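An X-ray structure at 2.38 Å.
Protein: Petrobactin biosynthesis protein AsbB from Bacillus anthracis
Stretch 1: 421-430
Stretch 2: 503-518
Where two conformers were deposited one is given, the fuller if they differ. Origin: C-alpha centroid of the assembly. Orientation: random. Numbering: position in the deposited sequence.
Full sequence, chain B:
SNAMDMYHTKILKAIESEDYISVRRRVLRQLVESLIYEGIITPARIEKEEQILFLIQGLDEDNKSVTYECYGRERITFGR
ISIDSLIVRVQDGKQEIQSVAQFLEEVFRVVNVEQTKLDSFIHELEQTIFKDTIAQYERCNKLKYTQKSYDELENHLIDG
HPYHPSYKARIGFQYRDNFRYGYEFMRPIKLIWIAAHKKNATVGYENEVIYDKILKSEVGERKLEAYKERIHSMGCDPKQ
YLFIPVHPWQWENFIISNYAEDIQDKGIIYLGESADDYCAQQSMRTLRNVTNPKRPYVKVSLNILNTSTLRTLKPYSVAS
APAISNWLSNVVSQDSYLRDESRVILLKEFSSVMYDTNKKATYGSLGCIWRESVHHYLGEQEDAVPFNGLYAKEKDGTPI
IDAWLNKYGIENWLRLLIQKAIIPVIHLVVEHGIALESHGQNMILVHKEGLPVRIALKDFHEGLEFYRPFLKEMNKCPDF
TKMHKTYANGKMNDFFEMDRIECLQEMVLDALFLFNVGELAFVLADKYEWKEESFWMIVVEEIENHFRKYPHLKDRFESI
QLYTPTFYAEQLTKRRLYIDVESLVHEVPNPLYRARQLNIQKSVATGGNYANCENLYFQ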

# COMPACT_ATOMS: atom_id res chain seq x y z
N ALA B 421 -10.81 12.93 -38.47
CA ALA B 421 -10.52 12.27 -37.20
C ALA B 421 -11.52 11.20 -36.88
O ALA B 421 -11.15 10.09 -36.50
N ILE B 422 -12.78 11.58 -36.82
CA ILE B 422 -13.82 10.67 -36.39
C ILE B 422 -14.22 9.67 -37.49
O ILE B 422 -14.45 8.49 -37.23
N ILE B 423 -14.31 10.15 -38.72
CA ILE B 423 -14.74 9.30 -39.81
C ILE B 423 -13.86 8.04 -40.02
O ILE B 423 -14.39 6.96 -40.23
N PRO B 424 -12.52 8.18 -39.95
CA PRO B 424 -11.69 7.00 -40.24
C PRO B 424 -11.82 5.94 -39.17
O PRO B 424 -11.72 4.77 -39.48
N VAL B 425 -12.02 6.34 -37.92
CA VAL B 425 -12.28 5.36 -36.89
C VAL B 425 -13.55 4.58 -37.21
O VAL B 425 -13.57 3.36 -37.11
N ILE B 426 -14.61 5.29 -37.60
CA ILE B 426 -15.90 4.65 -37.89
C ILE B 426 -15.77 3.80 -39.16
O ILE B 426 -16.32 2.68 -39.25
N HIS B 427 -15.03 4.33 -40.13
CA HIS B 427 -14.73 3.57 -41.33
C HIS B 427 -14.08 2.21 -41.02
O HIS B 427 -14.46 1.20 -41.60
N LEU B 428 -13.07 2.20 -40.14
CA LEU B 428 -12.41 0.99 -39.67
C LEU B 428 -13.42 -0.01 -39.11
O LEU B 428 -13.35 -1.21 -39.39
N VAL B 429 -14.36 0.49 -38.31
CA VAL B 429 -15.39 -0.37 -37.74
C VAL B 429 -16.26 -1.00 -38.82
O VAL B 429 -16.46 -2.21 -38.85
N VAL B 430 -16.77 -0.17 -39.73
CA VAL B 430 -17.78 -0.64 -40.70
C VAL B 430 -17.20 -1.43 -41.88
O VAL B 430 -17.75 -2.46 -42.33
N CYS B 503 -20.85 -5.13 -29.97
CA CYS B 503 -19.53 -4.70 -29.52
C CYS B 503 -19.11 -3.49 -30.33
O CYS B 503 -18.57 -2.52 -29.81
N LEU B 504 -19.37 -3.55 -31.63
CA LEU B 504 -18.92 -2.47 -32.54
C LEU B 504 -19.71 -1.17 -32.34
O LEU B 504 -19.15 -0.07 -32.26
N GLN B 505 -21.02 -1.30 -32.26
CA GLN B 505 -21.83 -0.13 -32.00
C GLN B 505 -21.42 0.48 -30.67
O GLN B 505 -21.23 1.68 -30.57
N GLU B 506 -21.26 -0.33 -29.63
CA GLU B 506 -20.90 0.27 -28.36
C GLU B 506 -19.53 0.97 -28.37
O GLU B 506 -19.39 2.02 -27.74
N MSE B 507 -18.54 0.45 -29.09
CA MSE B 507 -17.25 1.12 -29.12
C MSE B 507 -17.35 2.50 -29.79
O MSE B 507 -16.64 3.45 -29.41
N VAL B 508 -18.22 2.62 -30.78
CA VAL B 508 -18.43 3.92 -31.38
C VAL B 508 -19.22 4.92 -30.48
O VAL B 508 -18.78 6.06 -30.23
N LEU B 509 -20.39 4.49 -29.99
CA LEU B 509 -21.27 5.37 -29.24
C LEU B 509 -20.62 5.72 -27.91
O LEU B 509 -20.55 6.89 -27.54
N ASP B 510 -20.16 4.68 -27.21
CA ASP B 510 -19.64 4.79 -25.85
C ASP B 510 -18.21 5.31 -25.78
O ASP B 510 -17.91 6.21 -25.02
N ALA B 511 -17.32 4.76 -26.56
CA ALA B 511 -15.94 5.17 -26.39
C ALA B 511 -15.63 6.44 -27.20
O ALA B 511 -15.23 7.47 -26.64
N LEU B 512 -15.79 6.37 -28.51
CA LEU B 512 -15.54 7.53 -29.36
C LEU B 512 -16.36 8.78 -28.98
O LEU B 512 -15.81 9.88 -28.90
N PHE B 513 -17.66 8.60 -28.75
CA PHE B 513 -18.60 9.73 -28.64
C PHE B 513 -18.89 10.11 -27.21
O PHE B 513 -18.43 11.14 -26.76
N LEU B 514 -19.61 9.26 -26.49
CA LEU B 514 -20.01 9.55 -25.13
C LEU B 514 -18.84 9.99 -24.22
O LEU B 514 -18.93 11.03 -23.60
N PHE B 515 -17.76 9.23 -24.14
CA PHE B 515 -16.66 9.59 -23.21
C PHE B 515 -15.57 10.47 -23.81
O PHE B 515 -14.64 10.83 -23.11
N ASN B 516 -15.65 10.76 -25.10
CA ASN B 516 -14.58 11.51 -25.71
C ASN B 516 -15.06 12.73 -26.55
O ASN B 516 -15.02 13.85 -26.06
N VAL B 517 -15.61 12.49 -27.73
CA VAL B 517 -15.95 13.56 -28.66
C VAL B 517 -17.07 14.41 -28.10
O VAL B 517 -17.19 15.58 -28.42
N GLY B 518 -17.87 13.82 -27.22
CA GLY B 518 -18.98 14.50 -26.59
C GLY B 518 -18.53 15.60 -25.65
O GLY B 518 -19.24 16.59 -25.48

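Two helices of one chain run antiparallel here, their directions 170° apart and their axes approaching to 10.6 Å. No hydrogen bond links the two stretches, so the contact rests on the fit of apolar side chains, and 423 Å² of surface is buried between them.

Along stretch 2, C503 lies out of reach of the partner helix, and the first residue to pack is L504. Its CA-to-CB bond points toward stretch 1, and its chi angles are m and t. V429, a t rotamer, meets it near the root of the side chain, with V429 CG1 3.8 Å from L504 CB. This is where the backbones come closest in the register, L504 CA and V429 CA being 6.6 Å apart, and a compact, beta-branched valine suits so narrow a gap.

Q505 points away and E506 is out of reach; both use side-chain polar atoms in hydrogen bonds elsewhere in the structure. M507, deposited as selenomethionine, starts toward stretch 1, but its t, p, p chain leads its end away and it makes no contact.

V508 (t) returns to the interface one turn after L504. V508 CG2 lies 3.9 Å from V429 CG2, and V508 CG1 lies 4.2 Å from I426 CG1. I426 leaves its backbone sideways, yet its m, t conformation brings its end nearer to stretch 2.

L509, D510 and A511 are out of reach. The helix widens into a pi-type turn over 507-517, where bonds such as L512 N to M507 O (3.2 Å) span five residues. L512 (t, p) points toward stretch 1, where the backbones are farther apart, its CA being 7.9 Å from I422 CA. A longer leucine can span this distance: L512 CD2 sits 3.8 Å from I422 CG2, 4.0 Å from I426 CG1 and, more loosely, 4.5 Å from V425 CG1.

F513 (m) starts sideways, but the length of its ring carries the tip inward. F513 CZ lies 3.9 Å from I422 CG2 and 4.0 Å from I426 CD1, both methyls approaching the ring obliquely.

L514 and F515 are out of reach. The CA-to-CB bond of N516 points toward stretch 1, but the side chain makes no contact with it, and its amide is satisfied elsewhere in the structure. V517 (t) makes the final contact, its CG2 3.7 Å from CG1 of I422, whose m, p side chain thus touches L512, F513 and V517. G518 has no side chain, and an ideal CB there would clash with F513 O at 2.9 Å.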

# COMPACT_ATOMS: atom_id res chain seq x y z
CB ALA B 421 -10.44 13.25 -36.05
CB ILE B 422 -15.06 11.45 -35.86
CG1 ILE B 422 -14.81 11.90 -34.43
CG2 ILE B 422 -16.33 10.59 -35.92
CD1 ILE B 422 -13.97 13.14 -34.30
CB ILE B 423 -14.91 10.11 -41.11
CG1 ILE B 423 -15.96 11.20 -40.88
CG2 ILE B 423 -15.27 9.21 -42.32
CD1 ILE B 423 -17.30 10.68 -40.44
CB PRO B 424 -10.26 7.56 -40.28
CG PRO B 424 -10.44 9.03 -40.49
CD PRO B 424 -11.69 9.38 -39.75
CB VAL B 425 -12.42 6.00 -35.49
CG1 VAL B 425 -12.71 4.93 -34.47
CG2 VAL B 425 -11.16 6.79 -35.10
CB ILE B 426 -17.05 5.70 -38.03
CG1 ILE B 426 -17.24 6.41 -36.70
CG2 ILE B 426 -18.35 5.06 -38.45
CD1 ILE B 426 -18.25 7.56 -36.73
CB HIS B 427 -13.85 4.36 -42.27
CG HIS B 427 -13.64 3.70 -43.58
ND1 HIS B 427 -14.51 3.86 -44.64
CD2 HIS B 427 -12.67 2.86 -44.02
CE1 HIS B 427 -14.08 3.14 -45.68
NE2 HIS B 427 -12.96 2.54 -45.32
CB LEU B 428 -11.40 1.33 -38.57
CG LEU B 428 -10.01 1.70 -39.04
CD1 LEU B 428 -9.12 2.12 -37.89
CD2 LEU B 428 -9.40 0.49 -39.77
CB VAL B 429 -16.29 0.41 -36.75
CG1 VAL B 429 -17.61 -0.33 -36.52
CG2 VAL B 429 -15.54 0.64 -35.44
CB VAL B 430 -18.60 0.53 -41.22
CG1 VAL B 430 -19.67 0.06 -42.20
CG2 VAL B 430 -19.20 1.36 -40.04
CB CYS B 503 -18.47 -5.83 -29.66
SG CYS B 503 -17.37 -5.87 -31.19
CB LEU B 504 -18.96 -2.91 -34.01
CG LEU B 504 -18.25 -4.19 -34.46
CD1 LEU B 504 -18.55 -4.46 -35.93
CD2 LEU B 504 -16.74 -4.10 -34.24
CB GLN B 505 -23.30 -0.52 -31.99
CG GLN B 505 -24.23 0.56 -31.55
CD GLN B 505 -25.41 -0.06 -30.85
OE1 GLN B 505 -25.23 -0.86 -29.94
NE2 GLN B 505 -26.62 0.26 -31.30
CB GLU B 506 -21.01 -0.75 -27.24
CG GLU B 506 -22.45 -1.21 -27.02
CD GLU B 506 -22.52 -2.59 -26.35
OE1 GLU B 506 -21.44 -3.21 -26.10
OE2 GLU B 506 -23.64 -3.05 -26.06
CB MSE B 507 -16.18 0.28 -29.82
CG MSE B 507 -14.75 0.82 -29.63
SE MSE B 507 -14.06 0.49 -27.81
CE MSE B 507 -13.46 -1.37 -28.07
CB VAL B 508 -19.06 3.78 -32.78
CG1 VAL B 508 -19.46 5.15 -33.31
CG2 VAL B 508 -18.05 3.08 -33.77
CB LEU B 509 -22.65 4.74 -29.01
CG LEU B 509 -23.42 4.50 -30.31
CD1 LEU B 509 -24.84 4.00 -29.97
CD2 LEU B 509 -23.45 5.75 -31.20
CB ASP B 510 -19.71 3.40 -25.20
CG ASP B 510 -19.97 3.45 -23.71
OD1 ASP B 510 -20.72 4.33 -23.27
OD2 ASP B 510 -19.45 2.58 -22.98
CB ALA B 511 -14.99 4.04 -26.71
CB LEU B 512 -15.76 7.19 -30.84
CG LEU B 512 -15.40 8.29 -31.84
CD1 LEU B 512 -13.89 8.68 -31.82
CD2 LEU B 512 -15.84 7.86 -33.25
CB PHE B 513 -19.90 9.46 -29.41
CG PHE B 513 -19.75 9.58 -30.90
CD1 PHE B 513 -18.87 10.50 -31.44
CD2 PHE B 513 -20.45 8.77 -31.76
CE1 PHE B 513 -18.71 10.63 -32.81
CE2 PHE B 513 -20.29 8.88 -33.12
CZ PHE B 513 -19.42 9.82 -33.65
CB LEU B 514 -20.78 8.35 -24.54
CG LEU B 514 -21.52 8.56 -23.21
CD1 LEU B 514 -22.56 7.45 -22.96
CD2 LEU B 514 -20.54 8.59 -22.07
CB PHE B 515 -15.98 8.35 -22.60
CG PHE B 515 -16.86 7.58 -21.67
CD1 PHE B 515 -17.37 8.17 -20.52
CD2 PHE B 515 -17.20 6.24 -21.96
CE1 PHE B 515 -18.22 7.45 -19.67
CE2 PHE B 515 -18.04 5.51 -21.11
CZ PHE B 515 -18.55 6.11 -19.97
CB ASN B 516 -13.78 10.51 -26.53
CG ASN B 516 -12.69 11.13 -27.32
OD1 ASN B 516 -12.22 12.21 -27.00
ND2 ASN B 516 -12.26 10.44 -28.37
CB VAL B 517 -16.32 13.01 -30.08
CG1 VAL B 517 -17.06 14.01 -30.89
CG2 VAL B 517 -15.08 12.56 -30.84